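Local coordinates for protein ribonucleoside-diphosphate reductase subunit beta (Clostridium botulinum, PDB 6ZJK) that houses a di-iron centre that probably generates the radical its partner subunit needs to reduce ribonucleoside diphosphates to deoxyribonucleoside diphosphates, at residues Thr37-Trp51 against Tyr120-Ile132. Sequence-based numbering, arbitrary orientation.
Sequences TESMINGNTTNLREW and YITAAEVSSLLNI
Thr122 pushes its side chain into the looped segment 37-51, which wraps the N-terminal end of helix 124-151, an iron-bearing helix of the all-helical R2 fold. The hydroxyl suits this tight, buried spot because it both gives and takes: turned by a chi1 of 56° to meet both partners, OG1 donates to Ser39 O at 2.9 Å, from above the carbonyl plane, and accepts from Gly43 N at 3.0 Å. Gly43, lacking a side chain, lets its backbone N come this close. Thr122 N donates to Met40 O at 2.8 Å, while the Met40 chain, bent at chi2 and chi3, lays SD against Val126 CG2.

The solvent side holds exposed Asn42, whose N reaches Tyr120 O through water 3, and partly exposed Thr37 and Trp51. Water 1 links Thr37 OG1, Thr45 OG1 and Ala124 N in the first helical turn. Buried Arg49 passes one guanidinium face over the small Ala124 CB at the subunit interface, its charge paired with Glu138 and Glu112 of the second subunit. Trp51 rests a face loosely on Glu125 CB, with CZ3 4.1 Å away. Glu125 bends at chi2 (-93°), and its carboxylate accepts from Lys55 N and Tyr56 N through OE2, while the syn lone pair of OE1 receives Thr37 OG1 at 2.7 Å.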
loop_
_atom_site.group_PDB
_atom_site.type_symbol
_atom_site.label_atom_id
_atom_site.label_comp_id
_atom_site.label_asym_id
_atom_site.label_seq_id
_atom_site.Cartn_x
_atom_site.Cartn_y
_atom_site.Cartn_z
ATOM N N THR A 37 -17.928 2.600 11.687
ATOM C CA THR A 37 -16.874 1.875 12.388
ATOM C C THR A 37 -17.287 1.665 13.837
ATOM O O THR A 37 -17.765 2.599 14.493
ATOM C CB THR A 37 -15.538 2.620 12.278
ATOM O OG1 THR A 37 -15.031 2.465 10.942
ATOM C CG2 THR A 37 -14.489 2.078 13.269
ATOM N N GLU A 38 -17.167 0.423 14.306
ATOM C CA GLU A 38 -17.549 0.045 15.666
ATOM C C GLU A 38 -16.366 0.043 16.627
ATOM O O GLU A 38 -16.465 0.600 17.722
ATOM C CB GLU A 38 -18.206 -1.347 15.671
ATOM C CG GLU A 38 -18.433 -1.870 17.084
ATOM C CD GLU A 38 -19.129 -3.227 17.156
ATOM O OE1 GLU A 38 -18.971 -4.054 16.219
ATOM O OE2 GLU A 38 -19.802 -3.471 18.186
ATOM N N SER A 39 -15.239 -0.564 16.243
ATOM C CA SER A 39 -14.064 -0.608 17.111
ATOM C C SER A 39 -12.822 -0.880 16.269
ATOM O O SER A 39 -12.910 -1.205 15.082
ATOM C CB SER A 39 -14.214 -1.667 18.206
ATOM O OG SER A 39 -14.443 -2.936 17.617
ATOM N N MET A 40 -11.657 -0.785 16.906
ATOM C CA MET A 40 -10.346 -0.989 16.285
ATOM C C MET A 40 -10.102 -2.414 15.876
ATOM O O MET A 40 -9.627 -2.678 14.844
ATOM C CB MET A 40 -9.209 -0.483 17.165
ATOM C CG MET A 40 -7.874 -0.293 16.476
ATOM S SD MET A 40 -7.759 1.001 15.303
ATOM C CE MET A 40 -7.855 2.423 16.308
ATOM N N ILE A 41 -10.406 -3.314 16.753
ATOM C CA ILE A 41 -10.333 -4.708 16.483
ATOM C C ILE A 41 -11.644 -5.337 16.922
ATOM O O ILE A 41 -12.375 -4.767 17.667
ATOM C CB ILE A 41 -9.137 -5.401 17.143
ATOM C CG1 ILE A 41 -9.127 -5.187 18.630
ATOM C CG2 ILE A 41 -7.846 -4.911 16.542
ATOM C CD1 ILE A 41 -8.322 -6.204 19.363
ATOM N N ASN A 42 -11.908 -6.526 16.449
ATOM C CA ASN A 42 -13.100 -7.283 16.736
ATOM C C ASN A 42 -14.433 -6.585 16.395
ATOM O O ASN A 42 -15.413 -6.962 16.874
ATOM C CB ASN A 42 -13.128 -7.816 18.179
ATOM C CG ASN A 42 -12.012 -8.791 18.508
ATOM O OD1 ASN A 42 -11.767 -9.727 17.815
ATOM N ND2 ASN A 42 -11.378 -8.565 19.606
ATOM N N GLY A 43 -14.459 -5.615 15.521
ATOM C CA GLY A 43 -15.694 -4.932 15.201
ATOM C C GLY A 43 -16.434 -5.566 14.025
ATOM O O GLY A 43 -15.839 -6.254 13.195
ATOM N N ASN A 44 -17.746 -5.326 13.968
ATOM C CA ASN A 44 -18.603 -5.870 12.907
ATOM C C ASN A 44 -18.602 -4.891 11.737
ATOM O O ASN A 44 -19.528 -4.100 11.550
ATOM C CB ASN A 44 -20.023 -6.099 13.433
ATOM C CG ASN A 44 -20.932 -6.799 12.419
ATOM O OD1 ASN A 44 -20.466 -7.540 11.559
ATOM N ND2 ASN A 44 -22.236 -6.552 12.517
ATOM N N THR A 45 -17.577 -5.003 10.888
ATOM C CA THR A 45 -17.362 -4.079 9.779
ATOM C C THR A 45 -17.628 -4.778 8.452
ATOM O O THR A 45 -17.506 -6.000 8.340
ATOM C CB THR A 45 -15.922 -3.536 9.771
ATOM O OG1 THR A 45 -15.729 -2.650 8.651
ATOM C CG2 THR A 45 -14.923 -4.683 9.655
ATOM N N THR A 46 -18.020 -3.986 7.449
ATOM C CA THR A 46 -18.142 -4.488 6.084
ATOM C C THR A 46 -16.827 -4.448 5.308
ATOM O O THR A 46 -16.703 -5.169 4.314
ATOM C CB THR A 46 -19.173 -3.686 5.286
ATOM O OG1 THR A 46 -18.669 -2.357 5.097
ATOM C CG2 THR A 46 -20.530 -3.622 6.041
ATOM N N ASN A 47 -15.873 -3.599 5.724
ATOM C CA ASN A 47 -14.614 -3.238 5.039
ATOM C C ASN A 47 -14.821 -2.245 3.903
ATOM O O ASN A 47 -13.872 -1.997 3.160
ATOM C CB ASN A 47 -13.832 -4.425 4.469
ATOM C CG ASN A 47 -13.439 -5.423 5.519
ATOM O OD1 ASN A 47 -13.207 -5.066 6.668
ATOM N ND2 ASN A 47 -13.376 -6.694 5.137
ATOM N N LEU A 48 -15.986 -1.655 3.769
ATOM C CA LEU A 48 -16.164 -0.679 2.740
ATOM C C LEU A 48 -15.571 0.646 3.137
ATOM O O LEU A 48 -15.632 1.023 4.248
ATOM C CB LEU A 48 -17.630 -0.511 2.396
ATOM C CG LEU A 48 -18.368 -1.685 1.766
ATOM C CD1 LEU A 48 -19.847 -1.469 1.915
ATOM C CD2 LEU A 48 -18.045 -1.812 0.291
ATOM N N ARG A 49 -15.046 1.369 2.189
ATOM C CA ARG A 49 -14.440 2.627 2.447
ATOM C C ARG A 49 -15.460 3.728 2.294
ATOM O O ARG A 49 -15.838 4.097 1.221
ATOM C CB ARG A 49 -13.275 2.856 1.495
ATOM C CG ARG A 49 -11.905 2.372 1.919
ATOM C CD ARG A 49 -11.827 0.916 2.239
ATOM N NE ARG A 49 -10.490 0.499 2.575
ATOM C CZ ARG A 49 -10.193 -0.659 3.108
ATOM N NH1 ARG A 49 -11.119 -1.516 3.350
ATOM N NH2 ARG A 49 -8.972 -0.966 3.413
ATOM N N GLU A 50 -15.915 4.227 3.415
ATOM C CA GLU A 50 -16.887 5.285 3.458
ATOM C C GLU A 50 -16.340 6.371 4.348
ATOM O O GLU A 50 -16.617 6.452 5.484
ATOM C CB GLU A 50 -18.226 4.742 3.941
ATOM C CG GLU A 50 -18.747 3.637 3.072
ATOM C CD GLU A 50 -19.986 2.934 3.525
ATOM O OE1 GLU A 50 -20.383 2.969 4.669
ATOM O OE2 GLU A 50 -20.535 2.293 2.682
ATOM N N TRP A 51 -15.627 7.303 3.784
ATOM C CA TRP A 51 -14.998 8.337 4.555
ATOM C C TRP A 51 -15.871 9.326 5.336
ATOM O O TRP A 51 -15.366 10.062 6.127
ATOM C CB TRP A 51 -13.978 9.089 3.717
ATOM C CG TRP A 51 -12.723 8.335 3.529
ATOM C CD1 TRP A 51 -12.437 7.509 2.530
ATOM C CD2 TRP A 51 -11.600 8.319 4.389
ATOM N NE1 TRP A 51 -11.224 6.976 2.686
ATOM C CE2 TRP A 51 -10.674 7.457 3.828
ATOM C CE3 TRP A 51 -11.289 8.946 5.578
ATOM C CZ2 TRP A 51 -9.478 7.188 4.418
ATOM C CZ3 TRP A 51 -10.094 8.688 6.147
ATOM C CH2 TRP A 51 -9.196 7.822 5.566
ATOM N N TYR A 120 -6.114 -7.293 10.536
ATOM C CA TYR A 120 -6.804 -7.608 11.764
ATOM C C TYR A 120 -7.483 -6.357 12.267
ATOM O O TYR A 120 -8.219 -6.403 13.153
ATOM C CB TYR A 120 -5.877 -8.150 12.815
ATOM C CG TYR A 120 -5.420 -9.525 12.524
ATOM C CD1 TYR A 120 -4.269 -9.760 11.833
ATOM C CD2 TYR A 120 -6.134 -10.585 12.913
ATOM C CE1 TYR A 120 -3.849 -11.018 11.557
ATOM C CE2 TYR A 120 -5.716 -11.839 12.627
ATOM C CZ TYR A 120 -4.568 -12.028 11.952
ATOM O OH TYR A 120 -4.161 -13.274 11.681
ATOM N N ILE A 121 -7.211 -5.234 11.661
ATOM C CA ILE A 121 -7.805 -3.996 12.040
ATOM C C ILE A 121 -9.231 -3.828 11.461
ATOM O O ILE A 121 -9.406 -3.842 10.295
ATOM C CB ILE A 121 -6.948 -2.844 11.563
ATOM C CG1 ILE A 121 -5.617 -2.840 12.297
ATOM C CG2 ILE A 121 -7.663 -1.554 11.762
ATOM C CD1 ILE A 121 -5.648 -2.414 13.730
ATOM N N THR A 122 -10.224 -3.630 12.314
ATOM C CA THR A 122 -11.602 -3.508 11.873
ATOM C C THR A 122 -12.177 -2.150 11.652
ATOM O O THR A 122 -13.319 -2.020 11.536
ATOM C CB THR A 122 -12.567 -4.304 12.729
ATOM O OG1 THR A 122 -12.432 -3.923 14.075
ATOM C CG2 THR A 122 -12.266 -5.707 12.644
ATOM N N ALA A 123 -11.350 -1.144 11.606
ATOM C CA ALA A 123 -11.726 0.226 11.263
ATOM C C ALA A 123 -11.124 0.558 9.903
ATOM O O ALA A 123 -9.911 0.771 9.806
ATOM C CB ALA A 123 -11.212 1.208 12.312
ATOM N N ALA A 124 -11.967 0.641 8.865
ATOM C CA ALA A 124 -11.459 0.830 7.508
ATOM C C ALA A 124 -10.668 2.123 7.369
ATOM O O ALA A 124 -9.710 2.181 6.592
ATOM C CB ALA A 124 -12.609 0.823 6.498
ATOM N N GLU A 125 -11.041 3.163 8.106
ATOM C CA GLU A 125 -10.315 4.419 7.968
ATOM C C GLU A 125 -8.892 4.299 8.515
ATOM O O GLU A 125 -7.991 4.993 8.030
ATOM C CB GLU A 125 -11.070 5.564 8.665
ATOM C CG GLU A 125 -11.174 5.454 10.205
ATOM C CD GLU A 125 -12.452 4.768 10.682
ATOM O OE1 GLU A 125 -12.916 3.817 10.014
ATOM O OE2 GLU A 125 -12.996 5.176 11.739
ATOM N N VAL A 126 -8.655 3.393 9.475
ATOM C CA VAL A 126 -7.302 3.120 9.952
ATOM C C VAL A 126 -6.538 2.224 8.972
ATOM O O VAL A 126 -5.324 2.382 8.794
ATOM C CB VAL A 126 -7.332 2.512 11.371
ATOM C CG1 VAL A 126 -5.872 2.146 11.861
ATOM C CG2 VAL A 126 -7.993 3.480 12.354
ATOM N N SER A 127 -7.219 1.216 8.412
ATOM C CA SER A 127 -6.591 0.371 7.388
ATOM C C SER A 127 -6.161 1.168 6.158
ATOM O O SER A 127 -5.129 0.866 5.546
ATOM C CB SER A 127 -7.525 -0.764 6.992
ATOM O OG SER A 127 -7.477 -1.767 7.994
ATOM N N SER A 128 -6.963 2.144 5.742
ATOM C CA SER A 128 -6.515 3.025 4.672
ATOM C C SER A 128 -5.184 3.672 5.018
ATOM O O SER A 128 -4.277 3.730 4.186
ATOM C CB SER A 128 -7.554 4.092 4.386
ATOM O OG SER A 128 -8.712 3.484 3.860
ATOM N N LEU A 129 -5.026 4.168 6.222
ATOM C CA LEU A 129 -3.796 4.842 6.581
ATOM C C LEU A 129 -2.616 3.905 6.632
ATOM O O LEU A 129 -1.574 4.250 6.264
ATOM C CB LEU A 129 -3.935 5.648 7.860
ATOM C CG LEU A 129 -4.966 6.761 8.025
ATOM C CD1 LEU A 129 -5.149 7.196 9.449
ATOM C CD2 LEU A 129 -4.759 7.942 7.160
ATOM N N LEU A 130 -2.811 2.711 7.115
ATOM C CA LEU A 130 -1.700 1.763 7.131
ATOM C C LEU A 130 -1.279 1.364 5.721
ATOM O O LEU A 130 -0.088 1.097 5.487
ATOM C CB LEU A 130 -2.061 0.518 7.948
ATOM C CG LEU A 130 -2.240 0.694 9.465
ATOM C CD1 LEU A 130 -2.925 -0.529 10.036
ATOM C CD2 LEU A 130 -0.900 0.894 10.156
ATOM N N ASN A 131 -2.231 1.297 4.780
ATOM C CA ASN A 131 -1.892 1.015 3.383
ATOM C C ASN A 131 -1.090 2.160 2.774
ATOM O O ASN A 131 -0.165 1.931 1.991
ATOM C CB ASN A 131 -3.164 0.801 2.549
ATOM C CG ASN A 131 -3.835 -0.529 2.803
ATOM O OD1 ASN A 131 -3.216 -1.479 3.269
ATOM N ND2 ASN A 131 -5.112 -0.618 2.444
ATOM N N ILE A 132 -1.397 3.379 3.133
ATOM C CA ILE A 132 -0.623 4.471 2.646
ATOM C C ILE A 132 0.785 4.383 3.259
ATOM O O ILE A 132 1.744 4.678 2.639
ATOM C CB ILE A 132 -1.233 5.793 3.017
ATOM C CG1 ILE A 132 -2.629 5.938 2.428
ATOM C CG2 ILE A 132 -0.403 6.927 2.536
ATOM C CD1 ILE A 132 -3.336 7.210 2.811
HETATM O O HOH W 1 -14.819 0.357 9.105
HETATM O O HOH W 2 -15.554 -1.912 13.449
HETATM O O HOH W 3 -9.936 -8.285 14.784
#